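Local coordinates for protein beta-1,4-galactanase (Thielavia heterothallica, PDB 1HJS) that hydrolyses beta-1,4-galactosidic linkages in type I arabinogalactans, as a family 53 glycoside hydrolase of clan GH-A, at residues V7-V12 / N42-R47; V76-H81 / I125-V130; T222-K227 / P260-N265. One frame throughout, in Å; residues are numbered along the deposited sequence.

Contact 1 (V7-V12 / N42-R47); sequences VDWSSV and NTVRQR. With SO4 (sulfate ion), chain H.
Strands 4-8 and 43-48, the first two of the TIM barrel, run parallel here, Val-7 pairing with Val-44 and Asp-8 with Arg-45, and the tightest rung is Arg-45 N to Val-7 O at 2.8 Å, on a carbonyl lone pair. Beyond the strand end, Trp-9 N still donates to Arg-45 O, almost along the C=O axis. The indole of Trp-9 lays one face of its five-membered ring on Val-44 CB in a CH-pi contact (3.8 Å to the centroid), while NE1 reaches Gln-46 OE1 at 3.0 Å; the oxygen lies in the ring plane, but the N-H arrives from above the amide plane. Asn-62 holds the other end of that amide. On the face of Asp-8 and Arg-45, Asp-8 has CG anti to its backbone N (chi1 -177°). Asp-8 OD1 takes Ser-10 N in an Asx turn and Ser-10 OG on the syn lone pair at 2.5 Å; Asp-8 OD2 forms a salt bridge to Arg-45 NH1 (2.8 Å), and a water links OD2 to Arg-47 NH1. Ser-10 OG accepts from Arg-47 N at 2.9 Å. An alanine at Asp-8 would remove the carboxylate with its Asx turn and salt bridge, and would probably loosen the Ser-10 turn and the hold on Arg-45. Since Arg-45 also bridges to Glu-245, the probable nucleophile, and Arg-47 to Glu-297, this charge network is likely to influence the ionisation of the catalytic carboxylate.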
# COMPACT_ATOMS: atom_id res chain seq x y z
N VAL A 7 1.02 3.65 -7.93
CA VAL A 7 1.06 2.21 -8.07
C VAL A 7 2.15 1.72 -7.13
O VAL A 7 3.05 2.49 -6.75
CB VAL A 7 1.45 1.77 -9.52
CG1 VAL A 7 0.50 2.38 -10.53
CG2 VAL A 7 2.90 2.17 -9.82
N ASP A 8 2.05 0.47 -6.73
CA ASP A 8 3.07 -0.13 -5.90
C ASP A 8 3.94 -0.83 -6.95
O ASP A 8 3.47 -1.72 -7.66
CB ASP A 8 2.46 -1.16 -4.95
CG ASP A 8 3.48 -1.76 -4.00
OD1 ASP A 8 4.53 -2.23 -4.47
OD2 ASP A 8 3.22 -1.77 -2.78
N TRP A 9 5.21 -0.43 -7.07
CA TRP A 9 6.09 -1.01 -8.08
C TRP A 9 7.26 -1.77 -7.45
O TRP A 9 8.29 -1.98 -8.10
CB TRP A 9 6.61 0.10 -8.99
CG TRP A 9 7.72 0.94 -8.40
CD1 TRP A 9 7.85 1.33 -7.09
CD2 TRP A 9 8.85 1.48 -9.09
NE1 TRP A 9 9.00 2.08 -6.94
CE2 TRP A 9 9.63 2.19 -8.15
CE3 TRP A 9 9.29 1.43 -10.43
CZ2 TRP A 9 10.81 2.85 -8.50
CZ3 TRP A 9 10.47 2.09 -10.77
CH2 TRP A 9 11.22 2.79 -9.81
N SER A 10 7.08 -2.20 -6.21
CA SER A 10 8.12 -2.91 -5.46
C SER A 10 8.93 -3.97 -6.22
O SER A 10 10.15 -4.02 -6.08
CB SER A 10 7.51 -3.56 -4.21
OG SER A 10 6.82 -2.61 -3.42
N SER A 11 8.25 -4.79 -7.01
CA SER A 11 8.91 -5.86 -7.75
C SER A 11 9.76 -5.43 -8.95
O SER A 11 10.35 -6.27 -9.61
CB SER A 11 7.85 -6.83 -8.28
OG SER A 11 7.09 -6.20 -9.29
N VAL A 12 9.81 -4.13 -9.23
CA VAL A 12 10.56 -3.65 -10.39
C VAL A 12 11.95 -4.26 -10.59
O VAL A 12 12.23 -4.81 -11.66
CB VAL A 12 10.67 -2.10 -10.39
CG1 VAL A 12 11.38 -1.60 -9.14
CG2 VAL A 12 11.41 -1.64 -11.66
N ASN A 42 2.15 9.77 -10.09
CA ASN A 42 2.98 10.78 -9.42
C ASN A 42 3.57 10.28 -8.11
O ASN A 42 4.34 10.97 -7.46
CB ASN A 42 2.18 12.08 -9.18
CG ASN A 42 1.09 11.93 -8.12
OD1 ASN A 42 0.93 10.88 -7.49
ND2 ASN A 42 0.34 13.00 -7.92
N THR A 43 3.23 9.04 -7.75
CA THR A 43 3.72 8.46 -6.51
C THR A 43 3.84 6.95 -6.63
O THR A 43 2.96 6.30 -7.20
CB THR A 43 2.77 8.75 -5.32
OG1 THR A 43 2.42 10.14 -5.32
CG2 THR A 43 3.44 8.39 -3.99
N VAL A 44 4.92 6.39 -6.10
CA VAL A 44 5.09 4.95 -6.12
C VAL A 44 5.18 4.43 -4.69
O VAL A 44 5.80 5.05 -3.82
CB VAL A 44 6.35 4.51 -6.91
CG1 VAL A 44 6.15 4.77 -8.39
CG2 VAL A 44 7.59 5.23 -6.38
N ARG A 45 4.52 3.31 -4.46
CA ARG A 45 4.49 2.66 -3.16
C ARG A 45 5.52 1.53 -3.19
O ARG A 45 5.67 0.84 -4.21
CB ARG A 45 3.08 2.10 -2.92
CG ARG A 45 2.83 1.42 -1.57
CD ARG A 45 1.37 1.01 -1.55
NE ARG A 45 0.90 0.41 -0.30
CZ ARG A 45 0.71 -0.89 -0.13
NH1 ARG A 45 0.98 -1.75 -1.11
NH2 ARG A 45 0.17 -1.34 1.01
N GLN A 46 6.21 1.33 -2.07
CA GLN A 46 7.24 0.30 -1.97
C GLN A 46 7.19 -0.42 -0.63
O GLN A 46 7.15 0.22 0.43
CB GLN A 46 8.63 0.93 -2.15
CG GLN A 46 8.77 1.72 -3.44
CD GLN A 46 10.13 2.39 -3.58
OE1 GLN A 46 10.37 3.13 -4.53
NE2 GLN A 46 11.03 2.12 -2.64
N ARG A 47 7.18 -1.75 -0.66
CA ARG A 47 7.14 -2.52 0.58
C ARG A 47 8.55 -2.67 1.13
O ARG A 47 9.49 -2.95 0.38
CB ARG A 47 6.51 -3.90 0.36
CG ARG A 47 7.10 -4.70 -0.79
CD ARG A 47 6.48 -6.10 -0.87
NE ARG A 47 6.82 -6.78 -2.12
CZ ARG A 47 6.19 -6.58 -3.28
NH1 ARG A 47 5.17 -5.73 -3.35
NH2 ARG A 47 6.60 -7.21 -4.37
S SO4 H . 0.59 16.40 -9.84
O1 SO4 H . 0.23 17.87 -10.40
O2 SO4 H . -0.43 16.12 -8.85
O3 SO4 H . 0.60 15.54 -10.82
O4 SO4 H . 1.85 16.60 -9.18
O HOH W 1 3.67 -4.04 -1.50

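Contact 2 (V76-H81 / I125-V130)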
# COMPACT_ATOMS: atom_id res chain seq x y z
N VAL A 76 7.56 9.11 -3.14
CA VAL A 76 7.69 7.75 -2.63
C VAL A 76 6.87 7.50 -1.36
O VAL A 76 6.87 8.30 -0.43
CB VAL A 76 9.17 7.42 -2.35
CG1 VAL A 76 9.30 6.00 -1.78
CG2 VAL A 76 9.97 7.55 -3.63
N TYR A 77 6.16 6.38 -1.36
CA TYR A 77 5.31 5.95 -0.26
C TYR A 77 5.97 4.67 0.28
O TYR A 77 5.96 3.64 -0.38
CB TYR A 77 3.90 5.70 -0.80
CG TYR A 77 2.89 4.90 0.03
CD1 TYR A 77 3.24 4.30 1.24
CD2 TYR A 77 1.60 4.69 -0.47
CE1 TYR A 77 2.31 3.49 1.93
CE2 TYR A 77 0.68 3.90 0.21
CZ TYR A 77 1.04 3.29 1.40
OH TYR A 77 0.14 2.45 2.01
N ILE A 78 6.56 4.77 1.46
CA ILE A 78 7.23 3.64 2.09
C ILE A 78 6.23 2.85 2.95
O ILE A 78 5.59 3.40 3.83
CB ILE A 78 8.40 4.10 2.99
CG1 ILE A 78 9.54 4.64 2.11
CG2 ILE A 78 8.88 2.95 3.87
CD1 ILE A 78 10.21 3.59 1.23
N ASP A 79 6.13 1.56 2.67
CA ASP A 79 5.22 0.68 3.40
C ASP A 79 6.01 -0.30 4.25
O ASP A 79 6.48 -1.32 3.76
CB ASP A 79 4.33 -0.06 2.40
CG ASP A 79 3.46 -1.13 3.05
OD1 ASP A 79 3.30 -1.13 4.29
OD2 ASP A 79 2.91 -1.97 2.31
N PHE A 80 6.19 0.03 5.53
CA PHE A 80 6.92 -0.85 6.44
C PHE A 80 6.04 -2.03 6.82
O PHE A 80 4.96 -1.84 7.38
CB PHE A 80 7.28 -0.12 7.74
CG PHE A 80 8.42 0.85 7.61
CD1 PHE A 80 9.68 0.41 7.23
CD2 PHE A 80 8.23 2.20 7.90
CE1 PHE A 80 10.75 1.31 7.15
CE2 PHE A 80 9.30 3.11 7.82
CZ PHE A 80 10.56 2.66 7.44
N HIS A 81 6.49 -3.24 6.51
CA HIS A 81 5.73 -4.43 6.88
C HIS A 81 6.13 -4.89 8.28
O HIS A 81 5.43 -5.70 8.90
CB HIS A 81 5.98 -5.58 5.89
CG HIS A 81 5.19 -5.47 4.62
ND1 HIS A 81 4.64 -6.57 3.99
CD2 HIS A 81 4.85 -4.40 3.86
CE1 HIS A 81 4.00 -6.18 2.90
NE2 HIS A 81 4.12 -4.86 2.80
N ILE A 125 16.17 10.70 0.27
CA ILE A 125 14.81 10.23 0.05
C ILE A 125 13.88 10.66 1.19
O ILE A 125 14.03 10.21 2.32
CB ILE A 125 14.75 8.69 -0.07
CG1 ILE A 125 15.67 8.21 -1.20
CG2 ILE A 125 13.32 8.23 -0.30
CD1 ILE A 125 15.31 8.77 -2.56
N GLN A 126 12.93 11.54 0.87
CA GLN A 126 11.95 11.98 1.85
C GLN A 126 10.59 11.49 1.37
O GLN A 126 9.90 12.18 0.60
CB GLN A 126 11.92 13.51 1.97
CG GLN A 126 13.17 14.14 2.58
CD GLN A 126 14.29 14.31 1.56
OE1 GLN A 126 14.04 14.68 0.41
NE2 GLN A 126 15.52 14.07 1.99
N PRO A 127 10.18 10.29 1.80
CA PRO A 127 8.87 9.80 1.35
C PRO A 127 7.74 10.75 1.70
O PRO A 127 7.77 11.43 2.73
CB PRO A 127 8.75 8.43 2.05
CG PRO A 127 9.67 8.53 3.22
CD PRO A 127 10.84 9.34 2.70
N THR A 128 6.73 10.81 0.84
CA THR A 128 5.59 11.67 1.10
C THR A 128 4.64 10.96 2.05
O THR A 128 3.87 11.59 2.77
CB THR A 128 4.84 12.02 -0.21
OG1 THR A 128 4.60 10.82 -0.95
CG2 THR A 128 5.67 12.97 -1.06
N ILE A 129 4.72 9.63 2.05
CA ILE A 129 3.87 8.80 2.91
C ILE A 129 4.65 7.63 3.48
O ILE A 129 5.49 7.03 2.81
CB ILE A 129 2.68 8.20 2.11
CG1 ILE A 129 1.83 9.32 1.50
CG2 ILE A 129 1.82 7.33 3.03
CD1 ILE A 129 0.70 8.80 0.61
N VAL A 130 4.37 7.30 4.74
CA VAL A 130 4.99 6.16 5.39
C VAL A 130 3.90 5.44 6.18
O VAL A 130 3.24 6.05 7.02
CB VAL A 130 6.09 6.57 6.39
CG1 VAL A 130 6.59 5.35 7.15
CG2 VAL A 130 7.25 7.24 5.66
O HOH W 2 9.11 11.27 -1.83
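Residues 76-81 and 125-130 meet as parallel neighbours, Tyr-77 pairing with Ile-129 and Ile-78 with Val-130, where strands 75-80 and 129-132 form the third and fourth staves of the (beta/alpha)8 barrel. Two backbone bonds bind them: Ile-78 N to Ile-129 O and Thr-128 N to Val-76 O, both 2.8 Å and both in the acceptor's carbonyl plane. Between the two bonds, Tyr-77 CA comes close to Ile-129 O in a CA-H...O contact. Helix 102-122 lies in the connection, so the pair closes a beta-alpha-beta crossover.

The side chains divide between the two faces of the sheet. On that of Tyr-77 and Ile-129, the tyrosine has CG anti to its backbone N (chi1 164°), and Ile-129 sets its CG2 branch over the phenol face, 4.0 Å from the ring centroid and 18° off the normal. The phenol oxygen accepts from Arg-45 NE, tying this ring to the charged groups near the catalytic site, and Met-176 of the next strand packs against both residues. On the face of Ile-78 and Val-130, Ile-78 CG1 packs obliquely against the CB-CG side of Pro-127, 3.9 Å from Pro-127 CB. Farther along, Val-130 CG1 touches the phenyl ring of Phe-80 at CD2 and CE2, while Ile-78 CG2 sits over the centre of one face, so the ring is packed by aliphatic branches of both segments. At the strand entrance, one water bridges the two backbones, accepting from Val-76 N at 3.0 Å and donating to Gln-126 O at 2.7 Å.

Contact 3 (T222-K227 / P260-N265)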
# COMPACT_ATOMS: atom_id res chain seq x y z
N THR A 222 -18.44 -4.21 -2.46
CA THR A 222 -19.11 -3.37 -3.43
C THR A 222 -18.57 -1.95 -3.37
O THR A 222 -18.00 -1.54 -2.36
CB THR A 222 -20.63 -3.30 -3.18
OG1 THR A 222 -20.86 -2.83 -1.84
CG2 THR A 222 -21.26 -4.68 -3.34
N LEU A 223 -18.76 -1.20 -4.45
CA LEU A 223 -18.32 0.18 -4.48
C LEU A 223 -19.18 0.95 -3.49
O LEU A 223 -18.73 1.92 -2.87
CB LEU A 223 -18.48 0.75 -5.89
CG LEU A 223 -17.60 0.08 -6.95
CD1 LEU A 223 -17.95 0.60 -8.33
CD2 LEU A 223 -16.13 0.35 -6.63
N SER A 224 -20.43 0.52 -3.34
CA SER A 224 -21.35 1.17 -2.42
C SER A 224 -20.84 1.02 -0.98
O SER A 224 -20.86 1.98 -0.21
CB SER A 224 -22.76 0.57 -2.54
OG SER A 224 -22.75 -0.81 -2.22
N ALA A 225 -20.39 -0.18 -0.63
CA ALA A 225 -19.88 -0.43 0.72
C ALA A 225 -18.59 0.36 0.97
O ALA A 225 -18.35 0.82 2.08
CB ALA A 225 -19.62 -1.92 0.92
N LEU A 226 -17.77 0.51 -0.07
CA LEU A 226 -16.52 1.26 0.07
C LEU A 226 -16.87 2.72 0.34
O LEU A 226 -16.32 3.34 1.26
CB LEU A 226 -15.69 1.17 -1.22
CG LEU A 226 -14.38 1.96 -1.20
CD1 LEU A 226 -13.47 1.43 -0.11
CD2 LEU A 226 -13.70 1.87 -2.56
N LYS A 227 -17.78 3.27 -0.46
CA LYS A 227 -18.19 4.66 -0.29
C LYS A 227 -18.71 4.91 1.12
O LYS A 227 -18.29 5.86 1.79
CB LYS A 227 -19.27 5.02 -1.31
CG LYS A 227 -19.99 6.34 -1.04
CD LYS A 227 -19.03 7.53 -1.00
CE LYS A 227 -19.80 8.84 -0.88
NZ LYS A 227 -18.90 10.03 -0.74
N PRO A 260 -18.47 -8.36 -6.67
CA PRO A 260 -19.47 -7.48 -6.07
C PRO A 260 -20.53 -7.09 -7.10
O PRO A 260 -20.22 -6.90 -8.28
CB PRO A 260 -18.65 -6.28 -5.60
CG PRO A 260 -17.32 -6.90 -5.27
CD PRO A 260 -17.11 -7.84 -6.44
N SER A 261 -21.77 -6.98 -6.66
CA SER A 261 -22.88 -6.66 -7.55
C SER A 261 -22.71 -5.40 -8.41
O SER A 261 -23.07 -5.42 -9.58
CB SER A 261 -24.18 -6.55 -6.75
OG SER A 261 -24.12 -5.50 -5.79
N ASP A 262 -22.16 -4.32 -7.84
CA ASP A 262 -22.01 -3.10 -8.63
C ASP A 262 -20.78 -2.99 -9.52
O ASP A 262 -20.44 -1.89 -9.97
CB ASP A 262 -22.13 -1.84 -7.75
CG ASP A 262 -21.21 -1.86 -6.56
OD1 ASP A 262 -20.19 -2.59 -6.58
OD2 ASP A 262 -21.49 -1.11 -5.59
N VAL A 263 -20.11 -4.11 -9.78
CA VAL A 263 -18.94 -4.13 -10.67
C VAL A 263 -19.05 -5.31 -11.64
O VAL A 263 -18.16 -5.53 -12.46
CB VAL A 263 -17.61 -4.23 -9.88
CG1 VAL A 263 -17.42 -3.01 -9.00
CG2 VAL A 263 -17.58 -5.51 -9.06
N LYS A 264 -20.15 -6.05 -11.54
CA LYS A 264 -20.39 -7.21 -12.39
C LYS A 264 -20.46 -6.91 -13.88
O LYS A 264 -20.25 -7.79 -14.71
CB LYS A 264 -21.67 -7.93 -11.97
CG LYS A 264 -21.47 -9.00 -10.91
CD LYS A 264 -22.73 -9.82 -10.73
CE LYS A 264 -22.48 -11.09 -9.93
NZ LYS A 264 -22.09 -10.82 -8.52
N ASN A 265 -20.77 -5.67 -14.24
CA ASN A 265 -20.86 -5.36 -15.66
C ASN A 265 -19.55 -4.88 -16.25
O ASN A 265 -19.43 -4.72 -17.46
CB ASN A 265 -21.97 -4.35 -15.92
CG ASN A 265 -23.34 -4.97 -15.84
OD1 ASN A 265 -23.61 -6.00 -16.48
ND2 ASN A 265 -24.23 -4.37 -15.06
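This is a loop-to-helix contact on the periphery of the barrel, well away from the catalytic residues, in which a carboxylate from the long loop between strand 240-245 and helix 270-285 binds amides at the start of helix 223-237. Asp-262 does most of the work. Its CG stands between the backbone N and the carbonyl carbon (chi1 53°), which aims the carboxylate at the first turn of the helix. There the two oxygens of Asp-262 grip successive amides, OD1 taking Leu-223 N at 2.9 Å with a nearly straight bond (170°) and OD2 taking Ser-224 N at 3.0 Å. Both bonds use syn lone pairs, each on the side of the other oxygen.

The cap itself is Thr-222, at the N-cap position: with OG1 between its backbone N and carbonyl carbon, it accepts from Ala-225 N at 3.0 Å. Three amides at the helix start are thus bound by two side chains, Leu-223 N and Ser-224 N by Asp-262 and Ala-225 N by Thr-222. The negative charge of Asp-262 lies at the positive end of the helix dipole, an electrostatic match that would probably favour its ionised form.

Apolar contacts flank the polar grip. Thr-222 CG2 lies 3.8 Å from Pro-260 CB, the two side chains sliding past each other in opposite directions. Beside the carboxylate, Leu-223 meets Val-263 CG1 with CG and CD1, each at 3.7 Å. Helix 270-285 packs against both: Leu-223 touches its Val-280 and Ile-283, and Val-263 its Phe-276, so the loop and the start of helix 223-237 meet the same helix.

How the contacts relate
Contacts 1 and 2 are adjacent in the barrel sheet, their centres 10 Å apart: contact 1 pairs the first two strands and contact 2 the next two. Probable backbone hydrogen bonds from Tyr-77 N to Val-44 O and from Asp-79 N to Gln-46 O (both 2.8 Å) join the pairs, since strands 43-48 and 75-80 are neighbours. Contact 3 lies on the outer layer, its centre 26 Å from that of contact 1 and 30 Å from that of contact 2, across the chain's centre from the latter. The three follow in series along the chain; contacts 1 and 2 build the barrel wall near the active site, while contact 3 joins a helix start to a loop.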